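Local coordinates for glycosylation Associate Protein 3 (Streptococcus agalactiae serotype V, PDB 6OYC) that probably works with Gap1 and Gap2 as a lectin-like component of the accessory Sec system that couples glycosylation of a secreted protein to its export, at residues 2-8 with 134-140; 60-64 with 118-122; 81-85 with 123-128; 167-171 with 231-237; 223-229 with 246-252. All blocks are in the same frame, centred on the assembly; numbering follows the deposited sequence.

Interaction 1: residues 2-8 with 134-140; sequences STISYIY and HYLKLEE
An added strand must satisfy its peptide groups, and 2-8 does so against 134-140 by antiparallel pairing. The axes of 4-7 and 134-140 run at 160° and approach to 4.6 Å; both backbones are extended except at H134 (psi -59°), where a bulge lies. I4 faces E139 and Y6 faces K137 as non-hydrogen-bonded pairs, while S5-L138 and I7-L136 are hydrogen-bonded: S5 N to L138 O 2.8 Å, L138 N to S5 O 3.0 Å, I7 N to L136 O 2.8 Å and L136 N to I7 O 2.8 Å. Beyond them E140 N reaches T3 O at 3.0 Å, and T3 N bonds weakly to E140 OE1 (3.0 Å).

Y6 (m) takes K137 CG over its ring face, 4.2 Å from the centroid, and turns its edge to the face of Y135 (p), a T-shaped pair. K137 is all trans; its NZ makes a weak bond to Y6 OH (3.2 Å) and a salt bridge to E139 OE2 (3.6 Å), but Y176 is the stronger partner of both charges. W46 donates to Y8 O, and Y8 OH bonds K172, H134 bonds E77 and S29, and Y135 OH bonds L198 O.

H134 and Y135 form a classic bulge opposite N75. Strand 130-140 runs between 4-7 and 69-78, bonded to the latter through K137 with S73 and E139 with S71, and L136 and L138 pack on strand 118-125, as in a galactose-binding-like β-sandwich.

Interaction 2: residues 60-64 with 118-122; sequences NLPLL and TYTIS
In a β-sandwich, the gap between two sheets can be sealed by an irregular loop, and 60-64 does this beside strand 118-122. The loop is largely extended but makes no backbone pairing with the strand; the nearest CA atoms, of L61 and T120, are 7.8 Å apart. Y119 contributes the most buried surface. Set on an extended backbone (phi -152°, psi 160°) with chi1 at 69°, it sends its ring to the loop, where L61 and L64 meet it. L61, rotamer m then t, brings CD1 within 3.7 Å of Y119 CE2 and 3.8 Å of I121 CG1, so that it fills the space between these two strand residues. L64, with the same rotamer pair, sets CD1 3.4 Å from Y119 CZ. L138 of the six-stranded sheet also packs on Y119, and V86 on I121, which places the contact in the hydrophobic interior. The phenol does not go in unsatisfied: Y119 OH donates to the carbonyl P62 O at 2.7 Å.

Interaction 3: residues 81-85 with 123-128; sequences VSSLF and LINAGC
F85 lays its ring face over I124, with I124 CB 3.9 Å from the ring centroid and 20° off the normal, while its edge meets A126 (CE1 to CB 3.8 Å). This CH-pi contact covers one face of an antiparallel pairing in the four-stranded sheet of the β-sandwich, where 84-85 starts its strand beside the end of 123-125. F85 and I124 are a hydrogen-bonded pair, with F85 N to I124 O 3.1 Å and I124 N to F85 O 2.9 Å; L84 and N125 are the non-hydrogen-bonded pair, CA atoms 5.0 Å apart. F85 takes chi1 p and I124 m, which bring CZ and CG2 to 3.4 Å.

On the opposite face L84 (t, p) sets CD1 4.1 Å from L123 CG, and both side chains pack against strands 69-78 and 130-140, toward the other sheet.

The strands end differently. Residues 81-83 are a 3-10 turn, whose S83 gives its OG to L80 O. The partner strand closes with an Asx motif, N125 OD1 accepting from C128 N at 3.0 Å; a CB on G127 (phi 85°, psi 11°) would jam against the preceding carbonyl. Joining the two ends, A126 N donates to S83 O at 2.7 Å.

Interaction 4: residues 167-171 with 231-237; sequences LLVEK and TQGNFAA
Packing of a helix start on a strand of a parallel α/β sheet can combine polar and apolar contacts, and 167-171 against 231-237 has both. The polar one is a single hydrogen bond: G233 N, in the first turn of helix 231-243, donates to E170 OE1 at 2.9 Å. E170, at the N-cap position of helix 171-174, takes chi1 and chi2 both m to bring its carboxylate across, with OE2 3.4 Å from Q232 CB. A CB on G233 would sit a tight 3.1 Å from E170 OE1; G233 CA is 5.5 Å from L168 CA.

The apolar contact is made by L168, with chi1 at -95°, whose CD2 lies 3.8 Å from A236 CB and 4.3 Å from A237 CB; CD2 also lies 3.6 Å from the backbone G233 O. Small alanines thus let the helix come close to the sheet.

L168 also touches V193 and V226 on the flanking strands, A237 packs on V226, and F235 and T231 meet helix 258-262.

Interaction 5: residues 223-229 with 246-252; sequences KINVIAY and RITAYIN
Strands 223-227 and 248-251 lie side by side in the same direction, their axes 4.7 Å apart at closest and 22° from parallel. The register pairs N225 with T248, V226 with A249 and I227 with Y250, CA atoms 4.6 to 4.8 Å apart, on extended backbones with phi from -119° to -96° and psi from 113° to 137°. Parallel pairing staggers the bonds: T248 N to I224 O 3.1 Å, V226 N to T248 O 2.8 Å, Y250 N to V226 O 2.8 Å and A228 N to Y250 O 2.9 Å. Longer, weaker CA-H...O contacts fill in between, such as N225 CA to T248 O at 3.2 Å.

N225, I227, T248 and Y250 share one face. There N225 OD1 is at the edge of the Y250 ring, 3.3 Å from CE1, while N225 ND2 bonds to N165; I227 CG1 meets Y250 CB at 4.1 Å. V226 and A249 share the other, where V226 CG2 reaches I247 CD1 at 3.5 Å; I224 CB touches I247 CG2 at 3.7 Å.

The ends are polar. K223 NZ donates to T248 OG1 (2.9 Å) and, very short, to R246 O (2.5 Å). N252 ND2 donates to Y229 O at 2.8 Å. The other amide atom, OD1, is held by N234.

With helix 231-243 between them, the strands make a β-α-β crossover in a five-stranded parallel sheet whose order, 2-1-3-4-5, is consistent with an α/β-hydrolase-like core.

How the interactions relate
From the N terminus, the first residues reach across to 134-140, so interaction 1 closes a loop that contains nearly all of the β-sandwich. Interactions 2 and 3 are nested inside it and cross each other: 60-64 and 81-85 both look to successive parts of strand 118-125. Interaction 2 touches interaction 1, L138 meeting Y119, where the two sheets face each other. In series after these come interactions 4 and 5, which also cross, since 223-229 lies between 167-171 and 231-237; they share the parallel α/β sheet, with L168 N close to I227 O. One place where the sandwich and α/β parts meet is Y135 of interaction 1 beside K171 of interaction 4.

Interaction 1: residues 2-8 with 134-140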
# COMPACT_ATOMS: atom_id res chain seq x y z
N SER C 2 13.34 3.25 -11.64
CA SER C 2 12.59 2.00 -11.80
C SER C 2 11.09 2.25 -11.65
O SER C 2 10.67 3.28 -11.11
CB SER C 2 13.05 0.96 -10.78
OG SER C 2 12.71 1.37 -9.47
N THR C 3 10.27 1.29 -12.09
CA THR C 3 8.83 1.48 -12.14
C THR C 3 8.12 0.38 -11.37
O THR C 3 8.08 -0.77 -11.81
CB THR C 3 8.33 1.50 -13.59
OG1 THR C 3 9.09 2.47 -14.32
CG2 THR C 3 6.83 1.84 -13.63
N ILE C 4 7.54 0.75 -10.22
CA ILE C 4 6.57 -0.08 -9.49
C ILE C 4 5.51 0.86 -8.92
O ILE C 4 5.74 1.53 -7.91
CB ILE C 4 7.22 -0.90 -8.35
CG1 ILE C 4 8.31 -1.82 -8.87
CG2 ILE C 4 6.17 -1.76 -7.65
CD1 ILE C 4 9.70 -1.22 -8.83
N SER C 5 4.35 0.92 -9.55
CA SER C 5 3.31 1.84 -9.13
C SER C 5 2.06 1.07 -8.73
O SER C 5 1.60 0.18 -9.45
CB SER C 5 3.00 2.83 -10.24
OG SER C 5 4.16 3.57 -10.56
N TYR C 6 1.51 1.43 -7.57
CA TYR C 6 0.21 0.94 -7.17
C TYR C 6 -0.79 2.05 -7.43
O TYR C 6 -0.57 3.20 -7.06
CB TYR C 6 0.20 0.50 -5.70
CG TYR C 6 0.98 -0.78 -5.42
CD1 TYR C 6 2.37 -0.75 -5.26
CD2 TYR C 6 0.34 -2.02 -5.30
CE1 TYR C 6 3.10 -1.93 -4.99
CE2 TYR C 6 1.05 -3.20 -5.03
CZ TYR C 6 2.43 -3.15 -4.87
OH TYR C 6 3.14 -4.30 -4.62
N ILE C 7 -1.88 1.69 -8.10
CA ILE C 7 -2.76 2.65 -8.75
C ILE C 7 -4.18 2.40 -8.24
O ILE C 7 -4.69 1.28 -8.35
CB ILE C 7 -2.66 2.51 -10.28
CG1 ILE C 7 -1.32 3.04 -10.77
CG2 ILE C 7 -3.74 3.22 -10.96
CD1 ILE C 7 -0.79 2.27 -12.01
N TYR C 8 -4.80 3.45 -7.71
CA TYR C 8 -6.03 3.34 -6.94
C TYR C 8 -7.16 4.12 -7.60
O TYR C 8 -6.94 5.13 -8.28
CB TYR C 8 -5.81 3.86 -5.51
CG TYR C 8 -4.80 3.03 -4.75
CD1 TYR C 8 -5.19 1.90 -4.05
CD2 TYR C 8 -3.45 3.36 -4.76
CE1 TYR C 8 -4.27 1.12 -3.36
CE2 TYR C 8 -2.53 2.60 -4.08
CZ TYR C 8 -2.93 1.48 -3.38
OH TYR C 8 -2.00 0.73 -2.70
N HIS C 134 -9.62 -3.06 -5.73
CA HIS C 134 -8.56 -2.67 -4.80
C HIS C 134 -7.54 -1.76 -5.46
O HIS C 134 -7.33 -0.63 -5.02
CB HIS C 134 -7.88 -3.90 -4.20
CG HIS C 134 -8.82 -4.78 -3.45
ND1 HIS C 134 -9.50 -4.35 -2.32
CD2 HIS C 134 -9.23 -6.05 -3.67
CE1 HIS C 134 -10.27 -5.33 -1.88
NE2 HIS C 134 -10.13 -6.37 -2.68
N TYR C 135 -6.89 -2.24 -6.52
CA TYR C 135 -5.84 -1.45 -7.16
C TYR C 135 -5.39 -2.14 -8.44
O TYR C 135 -5.71 -3.31 -8.70
CB TYR C 135 -4.64 -1.23 -6.23
CG TYR C 135 -3.97 -2.49 -5.72
CD1 TYR C 135 -3.14 -3.25 -6.54
CD2 TYR C 135 -4.15 -2.90 -4.40
CE1 TYR C 135 -2.51 -4.39 -6.06
CE2 TYR C 135 -3.52 -4.05 -3.91
CZ TYR C 135 -2.70 -4.79 -4.74
OH TYR C 135 -2.09 -5.93 -4.25
N LEU C 136 -4.62 -1.40 -9.22
CA LEU C 136 -3.82 -1.97 -10.28
C LEU C 136 -2.36 -1.82 -9.89
O LEU C 136 -2.00 -0.89 -9.15
CB LEU C 136 -4.08 -1.27 -11.61
CG LEU C 136 -5.52 -1.21 -12.16
CD1 LEU C 136 -5.50 -0.46 -13.46
CD2 LEU C 136 -6.11 -2.59 -12.39
N LYS C 137 -1.53 -2.74 -10.38
CA LYS C 137 -0.08 -2.68 -10.18
C LYS C 137 0.61 -2.68 -11.53
O LYS C 137 0.42 -3.60 -12.34
CB LYS C 137 0.41 -3.84 -9.32
CG LYS C 137 1.88 -3.76 -8.92
CD LYS C 137 2.22 -4.87 -7.94
CE LYS C 137 3.71 -4.99 -7.71
NZ LYS C 137 4.05 -6.25 -6.98
N LEU C 138 1.42 -1.65 -11.77
CA LEU C 138 2.17 -1.48 -13.00
C LEU C 138 3.66 -1.46 -12.66
O LEU C 138 4.11 -0.61 -11.87
CB LEU C 138 1.75 -0.18 -13.69
CG LEU C 138 2.50 0.25 -14.95
CD1 LEU C 138 2.22 -0.76 -16.06
CD2 LEU C 138 2.04 1.64 -15.34
N GLU C 139 4.43 -2.38 -13.24
CA GLU C 139 5.85 -2.49 -12.95
C GLU C 139 6.60 -2.94 -14.19
O GLU C 139 6.07 -3.67 -15.03
CB GLU C 139 6.11 -3.47 -11.81
CG GLU C 139 5.35 -4.77 -12.01
CD GLU C 139 5.55 -5.76 -10.87
OE1 GLU C 139 6.68 -5.81 -10.33
OE2 GLU C 139 4.57 -6.47 -10.53
N GLU C 140 7.86 -2.54 -14.28
CA GLU C 140 8.68 -3.05 -15.36
C GLU C 140 9.11 -4.47 -15.05
O GLU C 140 9.18 -4.89 -13.90
CB GLU C 140 9.89 -2.16 -15.63
CG GLU C 140 10.81 -1.94 -14.48
CD GLU C 140 11.92 -0.96 -14.82
OE1 GLU C 140 12.06 0.04 -14.09
OE2 GLU C 140 12.64 -1.18 -15.83

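Interaction 2: residues 60-64 with 118-122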
# COMPACT_ATOMS: atom_id res chain seq x y z
N ASN C 60 -1.60 10.37 -12.69
CA ASN C 60 -1.49 9.33 -11.68
C ASN C 60 -0.88 8.05 -12.25
O ASN C 60 -0.88 7.01 -11.58
CB ASN C 60 -2.86 9.06 -11.05
CG ASN C 60 -3.98 9.09 -12.08
OD1 ASN C 60 -3.77 8.74 -13.24
ND2 ASN C 60 -5.16 9.54 -11.67
N LEU C 61 -0.36 8.12 -13.48
CA LEU C 61 0.39 7.03 -14.10
C LEU C 61 1.83 7.49 -14.34
O LEU C 61 2.05 8.64 -14.71
CB LEU C 61 -0.24 6.59 -15.45
CG LEU C 61 -1.68 6.08 -15.31
CD1 LEU C 61 -2.28 5.69 -16.67
CD2 LEU C 61 -1.74 4.90 -14.32
N PRO C 62 2.81 6.61 -14.16
CA PRO C 62 4.20 7.02 -14.33
C PRO C 62 4.61 7.07 -15.79
O PRO C 62 4.02 6.42 -16.67
CB PRO C 62 4.98 5.91 -13.60
CG PRO C 62 4.14 4.67 -13.84
CD PRO C 62 2.68 5.18 -13.82
N LEU C 63 5.67 7.83 -16.01
CA LEU C 63 6.32 7.93 -17.30
C LEU C 63 6.98 6.60 -17.65
O LEU C 63 7.71 6.03 -16.83
CB LEU C 63 7.36 9.05 -17.24
CG LEU C 63 7.86 9.86 -18.42
CD1 LEU C 63 6.71 10.49 -19.20
CD2 LEU C 63 8.86 10.92 -17.91
N LEU C 64 6.73 6.10 -18.86
CA LEU C 64 7.26 4.81 -19.29
C LEU C 64 8.27 5.01 -20.42
O LEU C 64 8.33 6.07 -21.05
CB LEU C 64 6.13 3.87 -19.73
CG LEU C 64 5.04 3.57 -18.68
CD1 LEU C 64 4.03 2.54 -19.19
CD2 LEU C 64 5.66 3.11 -17.35
N THR C 118 1.58 9.63 -24.68
CA THR C 118 0.97 9.43 -23.38
C THR C 118 0.17 8.13 -23.38
O THR C 118 0.03 7.46 -24.41
CB THR C 118 0.04 10.60 -22.99
OG1 THR C 118 -1.09 10.61 -23.87
CG2 THR C 118 0.77 11.92 -23.08
N TYR C 119 -0.38 7.77 -22.22
CA TYR C 119 -1.25 6.61 -22.18
C TYR C 119 -2.27 6.77 -21.05
O TYR C 119 -2.10 7.57 -20.13
CB TYR C 119 -0.45 5.29 -22.03
CG TYR C 119 0.25 5.08 -20.70
CD1 TYR C 119 1.41 5.79 -20.36
CD2 TYR C 119 -0.25 4.17 -19.76
CE1 TYR C 119 2.04 5.60 -19.14
CE2 TYR C 119 0.39 3.97 -18.52
CZ TYR C 119 1.53 4.69 -18.23
OH TYR C 119 2.16 4.49 -17.02
N THR C 120 -3.35 6.02 -21.15
CA THR C 120 -4.38 5.98 -20.12
C THR C 120 -4.65 4.53 -19.77
O THR C 120 -4.41 3.63 -20.57
CB THR C 120 -5.69 6.63 -20.58
OG1 THR C 120 -6.23 5.85 -21.65
CG2 THR C 120 -5.49 8.09 -21.03
N ILE C 121 -5.21 4.31 -18.59
CA ILE C 121 -5.69 2.99 -18.21
C ILE C 121 -7.11 3.15 -17.71
O ILE C 121 -7.38 4.04 -16.89
CB ILE C 121 -4.80 2.33 -17.14
CG1 ILE C 121 -3.36 2.19 -17.66
CG2 ILE C 121 -5.36 1.00 -16.77
CD1 ILE C 121 -2.34 1.74 -16.60
N SER C 122 -8.02 2.32 -18.22
CA SER C 122 -9.44 2.43 -17.91
C SER C 122 -9.97 1.12 -17.35
O SER C 122 -9.72 0.05 -17.90
CB SER C 122 -10.25 2.81 -19.15
OG SER C 122 -9.99 4.14 -19.52

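Interaction 3: residues 81-85 with 123-128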
# COMPACT_ATOMS: atom_id res chain seq x y z
N VAL C 81 -15.41 -13.31 -13.63
CA VAL C 81 -14.12 -12.64 -13.80
C VAL C 81 -14.06 -11.88 -15.12
O VAL C 81 -13.53 -10.77 -15.19
CB VAL C 81 -12.97 -13.65 -13.67
CG1 VAL C 81 -11.61 -12.94 -13.67
CG2 VAL C 81 -13.15 -14.49 -12.41
N SER C 82 -14.61 -12.46 -16.19
CA SER C 82 -14.51 -11.85 -17.52
C SER C 82 -15.15 -10.46 -17.59
O SER C 82 -14.81 -9.68 -18.49
CB SER C 82 -15.16 -12.78 -18.56
OG SER C 82 -16.58 -12.76 -18.48
N SER C 83 -16.05 -10.12 -16.66
CA SER C 83 -16.91 -8.95 -16.79
C SER C 83 -16.33 -7.67 -16.19
O SER C 83 -16.99 -6.63 -16.27
CB SER C 83 -18.28 -9.24 -16.16
OG SER C 83 -18.18 -9.28 -14.74
N LEU C 84 -15.14 -7.71 -15.59
CA LEU C 84 -14.42 -6.49 -15.21
C LEU C 84 -13.03 -6.53 -15.81
O LEU C 84 -12.17 -7.28 -15.34
CB LEU C 84 -14.33 -6.32 -13.69
CG LEU C 84 -13.70 -4.99 -13.26
CD1 LEU C 84 -14.65 -3.80 -13.52
CD2 LEU C 84 -13.24 -4.98 -11.80
N PHE C 85 -12.78 -5.70 -16.83
CA PHE C 85 -11.49 -5.74 -17.50
C PHE C 85 -10.86 -4.35 -17.56
O PHE C 85 -11.44 -3.34 -17.14
CB PHE C 85 -11.60 -6.38 -18.90
CG PHE C 85 -12.41 -5.60 -19.88
CD1 PHE C 85 -13.79 -5.80 -19.99
CD2 PHE C 85 -11.80 -4.68 -20.73
CE1 PHE C 85 -14.55 -5.08 -20.91
CE2 PHE C 85 -12.55 -3.96 -21.66
CZ PHE C 85 -13.93 -4.16 -21.75
N LEU C 123 -10.69 1.22 -16.23
CA LEU C 123 -11.49 0.12 -15.71
C LEU C 123 -12.80 0.10 -16.48
O LEU C 123 -13.50 1.12 -16.57
CB LEU C 123 -11.75 0.34 -14.23
CG LEU C 123 -11.88 -0.81 -13.24
CD1 LEU C 123 -10.59 -1.62 -13.21
CD2 LEU C 123 -12.21 -0.23 -11.84
N ILE C 124 -13.15 -1.06 -17.04
CA ILE C 124 -14.35 -1.17 -17.87
C ILE C 124 -15.24 -2.27 -17.32
O ILE C 124 -14.80 -3.41 -17.14
CB ILE C 124 -14.00 -1.40 -19.34
CG1 ILE C 124 -13.11 -0.26 -19.84
CG2 ILE C 124 -15.26 -1.48 -20.17
CD1 ILE C 124 -12.74 -0.36 -21.29
N ASN C 125 -16.50 -1.92 -17.06
CA ASN C 125 -17.52 -2.86 -16.59
C ASN C 125 -18.21 -3.49 -17.79
O ASN C 125 -18.74 -2.77 -18.65
CB ASN C 125 -18.54 -2.15 -15.70
CG ASN C 125 -19.55 -3.11 -15.08
OD1 ASN C 125 -19.22 -4.25 -14.76
ND2 ASN C 125 -20.79 -2.65 -14.91
N ALA C 126 -18.21 -4.82 -17.84
CA ALA C 126 -18.87 -5.56 -18.92
C ALA C 126 -20.03 -6.40 -18.39
O ALA C 126 -19.99 -7.63 -18.46
CB ALA C 126 -17.85 -6.44 -19.64
N GLY C 127 -21.06 -5.74 -17.87
CA GLY C 127 -22.24 -6.42 -17.35
C GLY C 127 -22.17 -6.91 -15.91
O GLY C 127 -23.07 -7.65 -15.50
N CYS C 128 -21.15 -6.52 -15.14
CA CYS C 128 -21.00 -7.02 -13.78
C CYS C 128 -21.89 -6.27 -12.80
O CYS C 128 -22.01 -5.04 -12.85
CB CYS C 128 -19.55 -6.92 -13.33
SG CYS C 128 -19.28 -7.49 -11.63

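Interaction 4: residues 167-171 with 231-237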
# COMPACT_ATOMS: atom_id res chain seq x y z
N LEU C 167 11.13 -6.85 12.55
CA LEU C 167 11.12 -5.82 11.51
C LEU C 167 9.79 -5.90 10.76
O LEU C 167 9.54 -6.86 10.02
CB LEU C 167 12.29 -5.97 10.54
CG LEU C 167 12.24 -4.86 9.49
CD1 LEU C 167 12.37 -3.51 10.18
CD2 LEU C 167 13.32 -5.03 8.44
N LEU C 168 8.97 -4.88 10.93
CA LEU C 168 7.68 -4.79 10.25
C LEU C 168 7.94 -4.33 8.81
O LEU C 168 8.39 -3.21 8.59
CB LEU C 168 6.76 -3.82 10.99
CG LEU C 168 5.75 -4.35 12.02
CD1 LEU C 168 6.35 -5.42 12.91
CD2 LEU C 168 5.18 -3.21 12.88
N VAL C 169 7.68 -5.21 7.85
CA VAL C 169 7.99 -4.95 6.45
C VAL C 169 6.71 -4.50 5.75
O VAL C 169 5.68 -5.18 5.82
CB VAL C 169 8.58 -6.21 5.77
CG1 VAL C 169 8.81 -5.97 4.30
CG2 VAL C 169 9.88 -6.63 6.46
N GLU C 170 6.76 -3.33 5.11
CA GLU C 170 5.60 -2.83 4.37
C GLU C 170 5.17 -3.87 3.35
O GLU C 170 6.00 -4.53 2.72
CB GLU C 170 5.93 -1.51 3.65
CG GLU C 170 6.39 -0.35 4.54
CD GLU C 170 5.33 0.10 5.55
OE1 GLU C 170 5.71 0.54 6.66
OE2 GLU C 170 4.12 0.03 5.25
N LYS C 171 3.85 -4.05 3.23
CA LYS C 171 3.30 -5.12 2.41
C LYS C 171 3.83 -5.05 0.99
O LYS C 171 4.24 -6.07 0.42
CB LYS C 171 1.77 -5.06 2.42
CG LYS C 171 1.08 -6.18 1.64
CD LYS C 171 0.36 -5.62 0.43
CE LYS C 171 -0.27 -6.71 -0.42
NZ LYS C 171 -0.67 -6.20 -1.77
N THR C 231 5.04 4.03 6.60
CA THR C 231 3.89 4.65 7.26
C THR C 231 3.04 3.61 8.01
O THR C 231 2.66 3.83 9.16
CB THR C 231 3.04 5.44 6.25
OG1 THR C 231 2.58 4.58 5.21
CG2 THR C 231 3.86 6.55 5.60
N GLN C 232 2.75 2.47 7.38
CA GLN C 232 1.88 1.50 8.04
C GLN C 232 2.62 0.74 9.15
O GLN C 232 2.02 0.43 10.19
CB GLN C 232 1.29 0.52 7.03
CG GLN C 232 0.14 1.12 6.19
CD GLN C 232 -1.05 1.54 7.04
OE1 GLN C 232 -1.47 0.82 7.93
NE2 GLN C 232 -1.59 2.73 6.77
N GLY C 233 3.91 0.44 8.95
CA GLY C 233 4.68 -0.18 10.01
C GLY C 233 4.86 0.73 11.21
O GLY C 233 4.72 0.30 12.36
N ASN C 234 5.19 2.00 10.96
CA ASN C 234 5.32 2.95 12.06
C ASN C 234 4.01 3.05 12.83
O ASN C 234 4.01 3.12 14.06
CB ASN C 234 5.72 4.34 11.55
CG ASN C 234 7.12 4.38 10.96
OD1 ASN C 234 8.02 3.68 11.40
ND2 ASN C 234 7.31 5.24 9.97
N PHE C 235 2.89 3.05 12.12
CA PHE C 235 1.59 3.12 12.77
C PHE C 235 1.32 1.85 13.59
O PHE C 235 0.95 1.93 14.76
CB PHE C 235 0.50 3.32 11.73
CG PHE C 235 -0.85 3.66 12.29
CD1 PHE C 235 -0.98 4.60 13.29
CD2 PHE C 235 -1.99 3.05 11.79
CE1 PHE C 235 -2.23 4.92 13.81
CE2 PHE C 235 -3.24 3.36 12.29
CZ PHE C 235 -3.36 4.29 13.31
N ALA C 236 1.51 0.68 12.97
CA ALA C 236 1.37 -0.57 13.70
C ALA C 236 2.29 -0.63 14.91
O ALA C 236 1.87 -1.03 16.00
CB ALA C 236 1.63 -1.75 12.76
N ALA C 237 3.56 -0.24 14.74
CA ALA C 237 4.50 -0.27 15.86
C ALA C 237 4.00 0.57 17.03
O ALA C 237 4.15 0.16 18.19
CB ALA C 237 5.88 0.22 15.41

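Interaction 5: residues 223-229 with 246-252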
# COMPACT_ATOMS: atom_id res chain seq x y z
N LYS C 223 13.39 -9.70 25.49
CA LYS C 223 13.11 -8.34 25.05
C LYS C 223 12.66 -8.38 23.59
O LYS C 223 13.34 -8.98 22.75
CB LYS C 223 14.33 -7.44 25.21
CG LYS C 223 14.09 -5.99 24.77
CD LYS C 223 12.81 -5.42 25.40
CE LYS C 223 12.51 -3.99 24.96
NZ LYS C 223 11.28 -3.49 25.66
N ILE C 224 11.52 -7.77 23.31
CA ILE C 224 11.02 -7.63 21.95
C ILE C 224 11.10 -6.16 21.55
O ILE C 224 10.56 -5.29 22.24
CB ILE C 224 9.59 -8.16 21.81
CG1 ILE C 224 9.53 -9.64 22.21
CG2 ILE C 224 9.07 -7.97 20.36
CD1 ILE C 224 8.16 -10.27 22.01
N ASN C 225 11.80 -5.90 20.46
CA ASN C 225 11.79 -4.60 19.81
C ASN C 225 11.04 -4.73 18.49
O ASN C 225 11.29 -5.67 17.72
CB ASN C 225 13.21 -4.09 19.57
CG ASN C 225 14.01 -3.99 20.84
OD1 ASN C 225 13.70 -3.18 21.72
ND2 ASN C 225 15.06 -4.80 20.95
N VAL C 226 10.12 -3.81 18.25
CA VAL C 226 9.37 -3.77 16.99
C VAL C 226 9.87 -2.55 16.22
O VAL C 226 9.69 -1.41 16.67
CB VAL C 226 7.86 -3.73 17.23
CG1 VAL C 226 7.12 -3.66 15.92
CG2 VAL C 226 7.43 -4.98 18.01
N ILE C 227 10.55 -2.81 15.10
CA ILE C 227 11.17 -1.79 14.25
C ILE C 227 10.35 -1.61 12.98
O ILE C 227 9.93 -2.59 12.35
CB ILE C 227 12.61 -2.19 13.88
CG1 ILE C 227 13.45 -2.45 15.13
CG2 ILE C 227 13.26 -1.13 12.99
CD1 ILE C 227 14.15 -3.78 15.09
N ALA C 228 10.15 -0.35 12.59
CA ALA C 228 9.49 -0.03 11.32
C ALA C 228 10.17 1.16 10.65
O ALA C 228 10.90 1.92 11.28
CB ALA C 228 8.01 0.27 11.53
N TYR C 229 9.90 1.31 9.35
CA TYR C 229 10.50 2.34 8.51
C TYR C 229 9.52 3.06 7.58
O TYR C 229 9.93 4.04 6.94
CB TYR C 229 11.61 1.73 7.64
CG TYR C 229 11.08 0.68 6.72
CD1 TYR C 229 10.97 -0.64 7.13
CD2 TYR C 229 10.66 1.01 5.43
CE1 TYR C 229 10.47 -1.61 6.29
CE2 TYR C 229 10.16 0.05 4.58
CZ TYR C 229 10.07 -1.26 5.02
OH TYR C 229 9.56 -2.23 4.17
N ARG C 246 5.89 -3.97 27.59
CA ARG C 246 7.17 -4.66 27.69
C ARG C 246 8.03 -4.50 26.44
O ARG C 246 9.25 -4.64 26.51
CB ARG C 246 6.95 -6.15 27.97
CG ARG C 246 6.33 -6.47 29.32
CD ARG C 246 7.28 -7.34 30.16
NE ARG C 246 8.08 -8.26 29.35
CZ ARG C 246 7.69 -9.49 29.02
NH1 ARG C 246 6.50 -9.94 29.43
NH2 ARG C 246 8.48 -10.28 28.28
N ILE C 247 7.42 -4.22 25.29
CA ILE C 247 8.21 -4.10 24.06
C ILE C 247 8.61 -2.64 23.85
O ILE C 247 8.03 -1.71 24.41
CB ILE C 247 7.44 -4.66 22.85
CG1 ILE C 247 6.29 -3.75 22.47
CG2 ILE C 247 6.89 -6.05 23.14
CD1 ILE C 247 6.14 -3.61 20.99
N THR C 248 9.64 -2.44 23.04
CA THR C 248 10.05 -1.11 22.60
C THR C 248 9.80 -0.99 21.11
O THR C 248 10.14 -1.90 20.33
CB THR C 248 11.53 -0.84 22.91
OG1 THR C 248 11.75 -0.94 24.32
CG2 THR C 248 11.88 0.58 22.49
N ALA C 249 9.17 0.11 20.72
CA ALA C 249 8.94 0.41 19.32
C ALA C 249 10.05 1.33 18.82
O ALA C 249 10.42 2.29 19.51
CB ALA C 249 7.58 1.08 19.11
N TYR C 250 10.56 1.04 17.63
CA TYR C 250 11.50 1.94 16.95
C TYR C 250 10.87 2.34 15.62
O TYR C 250 10.63 1.49 14.76
CB TYR C 250 12.86 1.26 16.76
CG TYR C 250 13.53 1.00 18.09
CD1 TYR C 250 13.27 -0.17 18.81
CD2 TYR C 250 14.39 1.93 18.66
CE1 TYR C 250 13.86 -0.40 20.03
CE2 TYR C 250 14.99 1.71 19.88
CZ TYR C 250 14.71 0.54 20.56
OH TYR C 250 15.31 0.30 21.77
N ILE C 251 10.56 3.64 15.49
CA ILE C 251 9.95 4.20 14.29
C ILE C 251 10.81 5.36 13.80
O ILE C 251 11.48 6.04 14.58
CB ILE C 251 8.51 4.68 14.55
CG1 ILE C 251 8.50 5.86 15.53
CG2 ILE C 251 7.65 3.53 15.04
CD1 ILE C 251 7.18 6.57 15.58
N ASN C 252 10.78 5.59 12.48
CA ASN C 252 11.52 6.69 11.88
C ASN C 252 10.64 7.90 11.52
O ASN C 252 11.09 8.76 10.76
CB ASN C 252 12.29 6.21 10.65
CG ASN C 252 11.37 5.75 9.53
OD1 ASN C 252 10.15 5.81 9.65
ND2 ASN C 252 11.97 5.30 8.42